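PDB 2QU8: putative nucleolar GTP-binding protein 1, which binds GDP in this structure and is probably a GTPase of the nucleolar Nog1 family, though its cellular role has not been established. Local coordinates for residues Ala37-Phe45 / Leu113-Leu124; Met46-Asp55 / Asn65-His73. One frame throughout, in Å; residues are numbered along the deposited sequence.

Contact 1: Ala37-Phe45 / Leu113-Leu124; sequences APNVGKSSF and LFIIDISEQCGL. With GDP (guanosine-5'-diphosphate), chain B.
V40 lies between the end of strand 110-117 and the GDP phosphates, and its side chain carries much of the contact. Its CB faces CB of D117. From there V40 CG1 goes on to CB of D117 (3.7 Å) and toward C122, where CB and SG are both near. With chi1 at -61°, CG1 is anti to the carbonyl carbon and CG2 falls between N and C, where V40 CG2 rests on O of I115 at 3.6 Å and on CG2 of the same residue. I115 also sends CD1 under the first helical turn, against G41 O and CB of F45. Two residues back along the strand, L113 CD2 makes a CH-pi contact over one face of the F45 ring, 3.7 Å from its centroid.

No direct hydrogen bond joins the two segments. Two waters do this work: one accepts from A37 N and donates to I115 O, the other donates to P38 O and C122 O.

The loop fits a P-loop (Walker A). N39 N reaches O1B of GDP, and S43 N reaches O3B of GDP at 2.7 Å. K42 bends back at chi3 and chi4, so that K42 NZ meets O2B of GDP at 2.6 Å and also binds A37 O. D117 has OD1 bound by S119 N in an Asx turn, while C122 N and K151 hold OD2.

The division is clear. Apolar side chains and waters seat the loop on the strand and on the turn that follows it, while its amides, K42 and the serine hydroxyls turn to the diphosphate, whose negative charge K42 and the amides probably help to offset.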
loop_
_atom_site.group_PDB
_atom_site.type_symbol
_atom_site.label_atom_id
_atom_site.label_comp_id
_atom_site.label_asym_id
_atom_site.label_seq_id
_atom_site.Cartn_x
_atom_site.Cartn_y
_atom_site.Cartn_z
ATOM N N ALA A 37 2.963 -6.564 -7.320
ATOM C CA ALA A 37 3.288 -7.026 -8.674
ATOM C C ALA A 37 2.128 -6.835 -9.655
ATOM O O ALA A 37 0.982 -6.653 -9.232
ATOM C CB ALA A 37 3.728 -8.475 -8.641
ATOM N N PRO A 38 2.429 -6.829 -10.977
ATOM C CA PRO A 38 1.339 -6.806 -11.943
ATOM C C PRO A 38 0.373 -7.973 -11.736
ATOM O O PRO A 38 0.800 -9.087 -11.435
ATOM C CB PRO A 38 2.058 -6.936 -13.291
ATOM C CG PRO A 38 3.432 -6.375 -13.034
ATOM C CD PRO A 38 3.750 -6.838 -11.639
ATOM N N ASN A 39 -0.917 -7.676 -11.881
ATOM C CA ASN A 39 -2.010 -8.659 -11.874
ATOM C C ASN A 39 -2.339 -9.279 -10.515
ATOM O O ASN A 39 -2.930 -10.358 -10.440
ATOM C CB ASN A 39 -1.816 -9.720 -12.966
ATOM C CG ASN A 39 -1.760 -9.100 -14.352
ATOM O OD1 ASN A 39 -0.716 -9.096 -14.995
ATOM N ND2 ASN A 39 -2.871 -8.530 -14.792
ATOM N N VAL A 40 -1.988 -8.569 -9.451
ATOM C CA VAL A 40 -2.300 -9.045 -8.086
ATOM C C VAL A 40 -3.647 -8.565 -7.577
ATOM O O VAL A 40 -4.118 -9.054 -6.556
ATOM C CB VAL A 40 -1.195 -8.702 -7.052
ATOM C CG1 VAL A 40 0.110 -9.351 -7.448
ATOM C CG2 VAL A 40 -1.055 -7.177 -6.861
ATOM N N GLY A 41 -4.252 -7.613 -8.290
ATOM C CA GLY A 41 -5.578 -7.071 -7.939
ATOM C C GLY A 41 -5.602 -5.640 -7.427
ATOM O O GLY A 41 -6.554 -5.236 -6.751
ATOM N N LYS A 42 -4.565 -4.863 -7.742
ATOM C CA LYS A 42 -4.484 -3.470 -7.288
ATOM C C LYS A 42 -5.581 -2.588 -7.894
ATOM O O LYS A 42 -6.305 -1.913 -7.158
ATOM C CB LYS A 42 -3.109 -2.858 -7.562
ATOM C CG LYS A 42 -1.922 -3.557 -6.914
ATOM C CD LYS A 42 -0.605 -2.825 -7.243
ATOM C CE LYS A 42 -0.351 -2.728 -8.755
ATOM N NZ LYS A 42 -0.235 -4.074 -9.405
ATOM N N SER A 43 -5.707 -2.583 -9.224
ATOM C CA SER A 43 -6.744 -1.766 -9.868
ATOM C C SER A 43 -8.141 -2.221 -9.467
ATOM O O SER A 43 -9.042 -1.393 -9.302
ATOM C CB SER A 43 -6.605 -1.736 -11.402
ATOM O OG SER A 43 -6.885 -3.002 -11.977
ATOM N N SER A 44 -8.316 -3.532 -9.305
ATOM C CA SER A 44 -9.583 -4.081 -8.832
ATOM C C SER A 44 -9.928 -3.532 -7.445
ATOM O O SER A 44 -11.053 -3.105 -7.200
ATOM C CB SER A 44 -9.523 -5.612 -8.781
ATOM O OG SER A 44 -9.452 -6.160 -10.081
ATOM N N PHE A 45 -8.947 -3.536 -6.549
ATOM C CA PHE A 45 -9.157 -3.071 -5.181
ATOM C C PHE A 45 -9.563 -1.605 -5.178
ATOM O O PHE A 45 -10.534 -1.207 -4.515
ATOM C CB PHE A 45 -7.884 -3.258 -4.344
ATOM C CG PHE A 45 -8.099 -3.028 -2.883
ATOM C CD1 PHE A 45 -8.268 -4.110 -2.020
ATOM C CD2 PHE A 45 -8.173 -1.742 -2.375
ATOM C CE1 PHE A 45 -8.488 -3.903 -0.643
ATOM C CE2 PHE A 45 -8.395 -1.517 -1.015
ATOM C CZ PHE A 45 -8.550 -2.612 -0.146
ATOM N N LEU A 113 -0.651 0.051 0.855
ATOM C CA LEU A 113 -1.258 -1.265 0.768
ATOM C C LEU A 113 -0.492 -2.049 -0.294
ATOM O O LEU A 113 -0.665 -1.809 -1.490
ATOM C CB LEU A 113 -2.756 -1.187 0.439
ATOM C CG LEU A 113 -3.528 -2.505 0.241
ATOM C CD1 LEU A 113 -3.330 -3.506 1.386
ATOM C CD2 LEU A 113 -5.006 -2.218 0.049
ATOM N N PHE A 114 0.369 -2.955 0.165
ATOM C CA PHE A 114 1.127 -3.849 -0.706
ATOM C C PHE A 114 0.388 -5.170 -0.812
ATOM O O PHE A 114 0.243 -5.906 0.175
ATOM C CB PHE A 114 2.576 -4.070 -0.218
ATOM C CG PHE A 114 3.436 -4.829 -1.205
ATOM C CD1 PHE A 114 4.211 -4.149 -2.145
ATOM C CD2 PHE A 114 3.443 -6.222 -1.220
ATOM C CE1 PHE A 114 4.993 -4.849 -3.071
ATOM C CE2 PHE A 114 4.218 -6.930 -2.143
ATOM C CZ PHE A 114 4.993 -6.242 -3.064
ATOM N N ILE A 115 -0.075 -5.465 -2.021
ATOM C CA ILE A 115 -0.886 -6.638 -2.257
ATOM C C ILE A 115 -0.051 -7.789 -2.810
ATOM O O ILE A 115 0.688 -7.625 -3.789
ATOM C CB ILE A 115 -2.084 -6.337 -3.189
ATOM C CG1 ILE A 115 -2.951 -5.213 -2.586
ATOM C CG2 ILE A 115 -2.893 -7.621 -3.447
ATOM C CD1 ILE A 115 -4.191 -4.838 -3.389
ATOM N N ILE A 116 -0.174 -8.936 -2.143
ATOM C CA ILE A 116 0.382 -10.200 -2.589
ATOM C C ILE A 116 -0.774 -11.094 -3.025
ATOM O O ILE A 116 -1.709 -11.347 -2.256
ATOM C CB ILE A 116 1.202 -10.910 -1.462
ATOM C CG1 ILE A 116 2.422 -10.067 -1.054
ATOM C CG2 ILE A 116 1.632 -12.331 -1.888
ATOM C CD1 ILE A 116 3.162 -10.571 0.187
ATOM N N ASP A 117 -0.710 -11.541 -4.274
ATOM C CA ASP A 117 -1.599 -12.570 -4.805
ATOM C C ASP A 117 -1.100 -13.956 -4.356
ATOM O O ASP A 117 -0.178 -14.524 -4.953
ATOM C CB ASP A 117 -1.647 -12.445 -6.339
ATOM C CG ASP A 117 -2.418 -13.571 -7.013
ATOM O OD1 ASP A 117 -3.127 -14.340 -6.327
ATOM O OD2 ASP A 117 -2.311 -13.682 -8.250
ATOM N N ILE A 118 -1.703 -14.492 -3.289
ATOM C CA ILE A 118 -1.276 -15.785 -2.736
ATOM C C ILE A 118 -1.688 -16.994 -3.568
ATOM O O ILE A 118 -1.252 -18.104 -3.291
ATOM C CB ILE A 118 -1.732 -16.010 -1.262
ATOM C CG1 ILE A 118 -3.252 -15.870 -1.098
ATOM C CG2 ILE A 118 -0.936 -15.123 -0.310
ATOM C CD1 ILE A 118 -3.789 -16.575 0.176
ATOM N N SER A 119 -2.532 -16.782 -4.576
ATOM C CA SER A 119 -2.840 -17.834 -5.546
ATOM C C SER A 119 -1.754 -17.973 -6.632
ATOM O O SER A 119 -1.717 -18.979 -7.351
ATOM C CB SER A 119 -4.211 -17.599 -6.191
ATOM O OG SER A 119 -4.168 -16.579 -7.180
ATOM N N GLU A 120 -0.897 -16.955 -6.741
ATOM C CA GLU A 120 0.207 -16.879 -7.718
ATOM C C GLU A 120 -0.226 -16.809 -9.195
ATOM O O GLU A 120 0.618 -16.877 -10.089
ATOM C CB GLU A 120 1.250 -17.982 -7.479
ATOM C CG GLU A 120 1.958 -17.861 -6.141
ATOM C CD GLU A 120 2.762 -19.097 -5.764
ATOM O OE1 GLU A 120 2.600 -20.148 -6.413
ATOM O OE2 GLU A 120 3.551 -19.014 -4.803
ATOM N N GLN A 121 -1.529 -16.653 -9.437
ATOM C CA GLN A 121 -2.086 -16.493 -10.791
ATOM C C GLN A 121 -1.530 -15.264 -11.524
ATOM O O GLN A 121 -1.549 -15.217 -12.759
ATOM C CB GLN A 121 -3.621 -16.443 -10.752
ATOM C CG GLN A 121 -4.301 -17.771 -10.355
ATOM C CD GLN A 121 -5.822 -17.783 -10.604
ATOM O OE1 GLN A 121 -6.427 -16.767 -10.950
ATOM N NE2 GLN A 121 -6.435 -18.943 -10.427
ATOM N N CYS A 122 -1.033 -14.290 -10.752
ATOM C CA CYS A 122 -0.407 -13.076 -11.280
ATOM C C CYS A 122 0.857 -13.381 -12.087
ATOM O O CYS A 122 1.331 -12.542 -12.853
ATOM C CB CYS A 122 -0.053 -12.113 -10.140
ATOM S SG CYS A 122 1.247 -12.714 -9.023
ATOM N N GLY A 123 1.403 -14.575 -11.892
ATOM C CA GLY A 123 2.572 -15.024 -12.654
ATOM C C GLY A 123 3.873 -15.023 -11.866
ATOM O O GLY A 123 4.908 -15.422 -12.387
ATOM N N LEU A 124 3.821 -14.577 -10.614
ATOM C CA LEU A 124 4.996 -14.605 -9.738
ATOM C C LEU A 124 4.670 -15.347 -8.440
ATOM O O LEU A 124 3.539 -15.281 -7.944
ATOM C CB LEU A 124 5.506 -13.185 -9.434
ATOM C CG LEU A 124 6.017 -12.289 -10.570
ATOM C CD1 LEU A 124 6.263 -10.862 -10.065
ATOM C CD2 LEU A 124 7.279 -12.844 -11.233
HETATM P PB GDP B . -3.484 -5.210 -11.078
HETATM O O1B GDP B . -2.723 -5.320 -12.388
HETATM O O2B GDP B . -2.498 -5.273 -9.944
HETATM O O3B GDP B . -4.155 -3.872 -11.087
HETATM O O3A GDP B . -4.533 -6.414 -10.942
HETATM P PA GDP B . -6.021 -6.421 -11.583
HETATM O O1A GDP B . -5.987 -5.857 -12.992
HETATM O O2A GDP B . -6.978 -5.658 -10.721
HETATM O "O5'" GDP B . -6.317 -7.992 -11.588
HETATM C "C5'" GDP B . -5.586 -8.856 -12.472
HETATM C "C4'" GDP B . -6.411 -10.092 -12.805
HETATM O "O4'" GDP B . -6.781 -10.753 -11.587
HETATM C "C3'" GDP B . -7.720 -9.735 -13.496
HETATM O "O3'" GDP B . -8.031 -10.748 -14.452
HETATM C "C2'" GDP B . -8.728 -9.758 -12.370
HETATM O "O2'" GDP B . -10.059 -9.971 -12.840
HETATM C "C1'" GDP B . -8.202 -10.892 -11.510
HETATM N N9 GDP B . -8.554 -10.806 -10.081
HETATM C C8 GDP B . -8.610 -9.676 -9.346
HETATM N N7 GDP B . -8.937 -9.960 -8.061
HETATM C C5 GDP B . -9.091 -11.296 -7.967
HETATM C C6 GDP B . -9.427 -12.255 -6.888
HETATM O O6 GDP B . -9.657 -11.839 -5.730
HETATM N N1 GDP B . -9.490 -13.563 -7.198
HETATM C C2 GDP B . -9.246 -14.026 -8.443
HETATM N N2 GDP B . -9.322 -15.362 -8.673
HETATM N N3 GDP B . -8.922 -13.197 -9.474
HETATM C C4 GDP B . -8.827 -11.850 -9.300
HETATM O O HOH W 1 2.865 -8.384 -5.162
HETATM O O HOH W 2 2.978 -10.493 -11.805
#

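Contact 2: Met46-Asp55 / Asn65-His73; sequences MNIVSRANVD and NLYVGHFDH
V54 and G69 pair across an antiparallel beta hairpin, strands 54-57 and 66-73, at the edge of the sheet. Helix 42-49 runs into it through a Schellman motif at R51 and a type I' turn from S50 to N53.

Backbone bonds set the register. D55 and V68 form a hydrogen-bonded pair: D55 N gives to V68 O at 2.8 Å, and V68 N returns a bond to D55 O at 3.0 Å. H70 N binds N53 O. V54 and G69 are the non-hydrogen-bonded pair, and here CA-H groups approach oxygens instead. G69 CA points at N53 O, and V54 CA at V68 O.

Packing contacts join the helix, the turn and V54 to strand 66-73. The M46 chain starts anti to its backbone N (chi1 170°) and bends at chi3. This lays M46 SD on CB of Y67 at 3.5 Å, with CE beside the same carbon. V54 CG1 comes to the edge of the Y67 ring at CD1, while CG2 lies on G69 CA. G69 has no side chain, and M46 and S50 close in over its CA. Two CB atoms lie against carbonyl oxygens: S50 CB against H70 O, and F71 CB against V49 O at 3.4 Å. The F71 ring meets Y78 of strand 76-82 with the planes almost parallel.

Polar side chains add two further sets of bonds. S50 OG binds M46 O from one face of that carbonyl, and S50 N from the opposite face, so the last helical turn is held twice. D55 and H70 cross at about a right angle. NE2 of H70 makes a weak bond of 3.3 Å to D55 OD1, and a water at the ring edge of H70 donates to D55 OD1 at 2.6 Å.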
loop_
_atom_site.group_PDB
_atom_site.type_symbol
_atom_site.label_atom_id
_atom_site.label_comp_id
_atom_site.label_asym_id
_atom_site.label_seq_id
_atom_site.Cartn_x
_atom_site.Cartn_y
_atom_site.Cartn_z
ATOM N N MET A 46 -8.814 -0.804 -5.933
ATOM C CA MET A 46 -9.108 0.609 -6.052
ATOM C C MET A 46 -10.546 0.851 -6.529
ATOM O O MET A 46 -11.277 1.648 -5.936
ATOM C CB MET A 46 -8.115 1.278 -7.005
ATOM C CG MET A 46 -8.504 2.696 -7.357
ATOM S SD MET A 46 -7.422 3.356 -8.624
ATOM C CE MET A 46 -7.906 2.348 -10.033
ATOM N N ASN A 47 -10.934 0.175 -7.609
ATOM C CA ASN A 47 -12.288 0.322 -8.176
ATOM C C ASN A 47 -13.429 -0.063 -7.239
ATOM O O ASN A 47 -14.441 0.630 -7.170
ATOM C CB ASN A 47 -12.409 -0.442 -9.487
ATOM C CG ASN A 47 -11.732 0.273 -10.626
ATOM O OD1 ASN A 47 -10.928 -0.313 -11.345
ATOM N ND2 ASN A 47 -12.037 1.556 -10.787
ATOM N N ILE A 48 -13.259 -1.166 -6.524
ATOM C CA ILE A 48 -14.259 -1.611 -5.555
ATOM C C ILE A 48 -14.500 -0.575 -4.449
ATOM O O ILE A 48 -15.640 -0.140 -4.245
ATOM C CB ILE A 48 -13.883 -2.987 -4.972
ATOM C CG1 ILE A 48 -14.037 -4.054 -6.054
ATOM C CG2 ILE A 48 -14.762 -3.339 -3.768
ATOM C CD1 ILE A 48 -13.223 -5.288 -5.809
ATOM N N VAL A 49 -13.435 -0.164 -3.760
ATOM C CA VAL A 49 -13.562 0.710 -2.589
ATOM C C VAL A 49 -13.951 2.144 -2.950
ATOM O O VAL A 49 -14.544 2.846 -2.143
ATOM C CB VAL A 49 -12.294 0.690 -1.676
ATOM C CG1 VAL A 49 -11.973 -0.735 -1.243
ATOM C CG2 VAL A 49 -11.081 1.349 -2.363
ATOM N N SER A 50 -13.631 2.575 -4.166
ATOM C CA SER A 50 -13.977 3.925 -4.582
ATOM C C SER A 50 -15.280 3.983 -5.395
ATOM O O SER A 50 -15.680 5.057 -5.846
ATOM C CB SER A 50 -12.831 4.548 -5.377
ATOM O OG SER A 50 -12.703 3.889 -6.611
ATOM N N ARG A 51 -15.939 2.832 -5.555
ATOM C CA ARG A 51 -17.096 2.678 -6.453
ATOM C C ARG A 51 -16.799 3.280 -7.828
ATOM O O ARG A 51 -17.634 3.976 -8.414
ATOM C CB ARG A 51 -18.368 3.290 -5.849
ATOM C CG ARG A 51 -18.689 2.840 -4.426
ATOM C CD ARG A 51 -18.945 1.349 -4.365
ATOM N NE ARG A 51 -19.568 0.921 -3.111
ATOM C CZ ARG A 51 -18.982 0.161 -2.187
ATOM N NH1 ARG A 51 -19.654 -0.167 -1.092
ATOM N NH2 ARG A 51 -17.732 -0.272 -2.347
ATOM N N ALA A 52 -15.590 3.009 -8.317
ATOM C CA ALA A 52 -15.078 3.537 -9.590
ATOM C C ALA A 52 -15.039 5.067 -9.711
ATOM O O ALA A 52 -14.962 5.604 -10.827
ATOM C CB ALA A 52 -15.808 2.898 -10.790
ATOM N N ASN A 53 -15.058 5.772 -8.578
ATOM C CA ASN A 53 -14.874 7.228 -8.592
ATOM C C ASN A 53 -13.389 7.523 -8.734
ATOM O O ASN A 53 -12.697 7.794 -7.757
ATOM C CB ASN A 53 -15.467 7.903 -7.349
ATOM C CG ASN A 53 -15.370 9.430 -7.400
ATOM O OD1 ASN A 53 -15.678 10.108 -6.419
ATOM N ND2 ASN A 53 -14.943 9.974 -8.543
ATOM N N VAL A 54 -12.923 7.452 -9.975
ATOM C CA VAL A 54 -11.512 7.349 -10.283
ATOM C C VAL A 54 -11.144 8.364 -11.357
ATOM O O VAL A 54 -11.753 8.407 -12.439
ATOM C CB VAL A 54 -11.148 5.901 -10.742
ATOM C CG1 VAL A 54 -9.759 5.833 -11.372
ATOM C CG2 VAL A 54 -11.260 4.914 -9.572
ATOM N N ASP A 55 -10.163 9.201 -11.039
ATOM C CA ASP A 55 -9.607 10.108 -12.021
ATOM C C ASP A 55 -8.396 9.458 -12.664
ATOM O O ASP A 55 -7.497 8.972 -11.977
ATOM C CB ASP A 55 -9.270 11.460 -11.391
ATOM C CG ASP A 55 -10.510 12.270 -11.070
ATOM O OD1 ASP A 55 -10.619 12.773 -9.932
ATOM O OD2 ASP A 55 -11.395 12.395 -11.950
ATOM N N ASN A 65 -0.171 5.763 -17.087
ATOM C CA ASN A 65 -1.407 6.220 -16.452
ATOM C C ASN A 65 -1.392 6.071 -14.932
ATOM O O ASN A 65 -1.076 5.006 -14.398
ATOM C CB ASN A 65 -2.631 5.513 -17.053
ATOM C CG ASN A 65 -3.295 6.321 -18.164
ATOM O OD1 ASN A 65 -2.954 7.481 -18.391
ATOM N ND2 ASN A 65 -4.265 5.712 -18.846
ATOM N N LEU A 66 -1.718 7.162 -14.249
ATOM C CA LEU A 66 -1.846 7.176 -12.801
ATOM C C LEU A 66 -3.333 7.227 -12.459
ATOM O O LEU A 66 -4.098 7.926 -13.116
ATOM C CB LEU A 66 -1.077 8.377 -12.232
ATOM C CG LEU A 66 -1.149 8.801 -10.765
ATOM C CD1 LEU A 66 0.231 9.191 -10.257
ATOM C CD2 LEU A 66 -2.128 9.946 -10.592
ATOM N N TYR A 67 -3.743 6.475 -11.446
ATOM C CA TYR A 67 -5.154 6.380 -11.088
ATOM C C TYR A 67 -5.387 6.848 -9.662
ATOM O O TYR A 67 -4.674 6.429 -8.744
ATOM C CB TYR A 67 -5.645 4.941 -11.254
ATOM C CG TYR A 67 -5.553 4.447 -12.669
ATOM C CD1 TYR A 67 -6.629 4.586 -13.540
ATOM C CD2 TYR A 67 -4.381 3.860 -13.151
ATOM C CE1 TYR A 67 -6.550 4.143 -14.849
ATOM C CE2 TYR A 67 -4.291 3.415 -14.465
ATOM C CZ TYR A 67 -5.383 3.565 -15.304
ATOM O OH TYR A 67 -5.320 3.132 -16.604
ATOM N N VAL A 68 -6.366 7.735 -9.490
ATOM C CA VAL A 68 -6.743 8.225 -8.165
ATOM C C VAL A 68 -8.223 7.961 -7.907
ATOM O O VAL A 68 -9.090 8.635 -8.465
ATOM C CB VAL A 68 -6.460 9.735 -7.960
ATOM C CG1 VAL A 68 -6.671 10.109 -6.489
ATOM C CG2 VAL A 68 -5.053 10.104 -8.388
ATOM N N GLY A 69 -8.495 6.969 -7.070
ATOM C CA GLY A 69 -9.850 6.694 -6.604
ATOM C C GLY A 69 -10.156 7.540 -5.382
ATOM O O GLY A 69 -9.239 7.958 -4.676
ATOM N N HIS A 70 -11.439 7.795 -5.141
ATOM C CA HIS A 70 -11.892 8.584 -3.998
ATOM C C HIS A 70 -12.976 7.851 -3.221
ATOM O O HIS A 70 -13.851 7.204 -3.813
ATOM C CB HIS A 70 -12.430 9.941 -4.469
ATOM C CG HIS A 70 -11.446 10.732 -5.273
ATOM N ND1 HIS A 70 -10.524 11.581 -4.697
ATOM C CD2 HIS A 70 -11.221 10.783 -6.608
ATOM C CE1 HIS A 70 -9.782 12.129 -5.642
ATOM N NE2 HIS A 70 -10.183 11.661 -6.811
ATOM N N PHE A 71 -12.919 7.951 -1.897
ATOM C CA PHE A 71 -13.971 7.409 -1.040
ATOM C C PHE A 71 -14.013 8.102 0.318
ATOM O O PHE A 71 -13.031 8.706 0.752
ATOM C CB PHE A 71 -13.835 5.884 -0.871
ATOM C CG PHE A 71 -12.588 5.450 -0.138
ATOM C CD1 PHE A 71 -12.609 5.233 1.237
ATOM C CD2 PHE A 71 -11.395 5.246 -0.827
ATOM C CE1 PHE A 71 -11.459 4.834 1.915
ATOM C CE2 PHE A 71 -10.239 4.846 -0.157
ATOM C CZ PHE A 71 -10.273 4.634 1.217
ATOM N N ASP A 72 -15.168 8.018 0.967
ATOM C CA ASP A 72 -15.321 8.476 2.332
ATOM C C ASP A 72 -15.394 7.286 3.261
ATOM O O ASP A 72 -15.991 6.254 2.935
ATOM C CB ASP A 72 -16.583 9.324 2.498
ATOM C CG ASP A 72 -16.645 10.478 1.521
ATOM O OD1 ASP A 72 -15.576 10.993 1.131
ATOM O OD2 ASP A 72 -17.767 10.872 1.140
ATOM N N HIS A 73 -14.762 7.432 4.415
ATOM C CA HIS A 73 -14.922 6.476 5.488
ATOM C C HIS A 73 -14.989 7.202 6.819
ATOM O O HIS A 73 -14.061 7.929 7.192
ATOM C CB HIS A 73 -13.794 5.448 5.491
ATOM C CG HIS A 73 -14.028 4.318 6.443
ATOM N ND1 HIS A 73 -15.101 3.459 6.324
ATOM C CD2 HIS A 73 -13.335 3.912 7.531
ATOM C CE1 HIS A 73 -15.055 2.569 7.298
ATOM N NE2 HIS A 73 -13.995 2.822 8.046
HETATM O O HOH W 3 -8.528 13.244 -8.401
#

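From the N terminus, strand 30-35 leads into the phosphate-binding loop and helix 42-49. Contact 1 begins in that loop and closes only at 113-124, so it spans a long loop of chain. Contact 2 opens where contact 1 leaves off, at M46, and closes at 65-73. It is local and lies wholly within the larger loop; the two do not cross. Helix 42-49 is common to both. Its start sits against strand 110-117 in the middle of the sheet, and its end against the hairpin at the sheet edge. The centres are about 17 Å apart, and this one helix ties the nucleotide site to the outer strands.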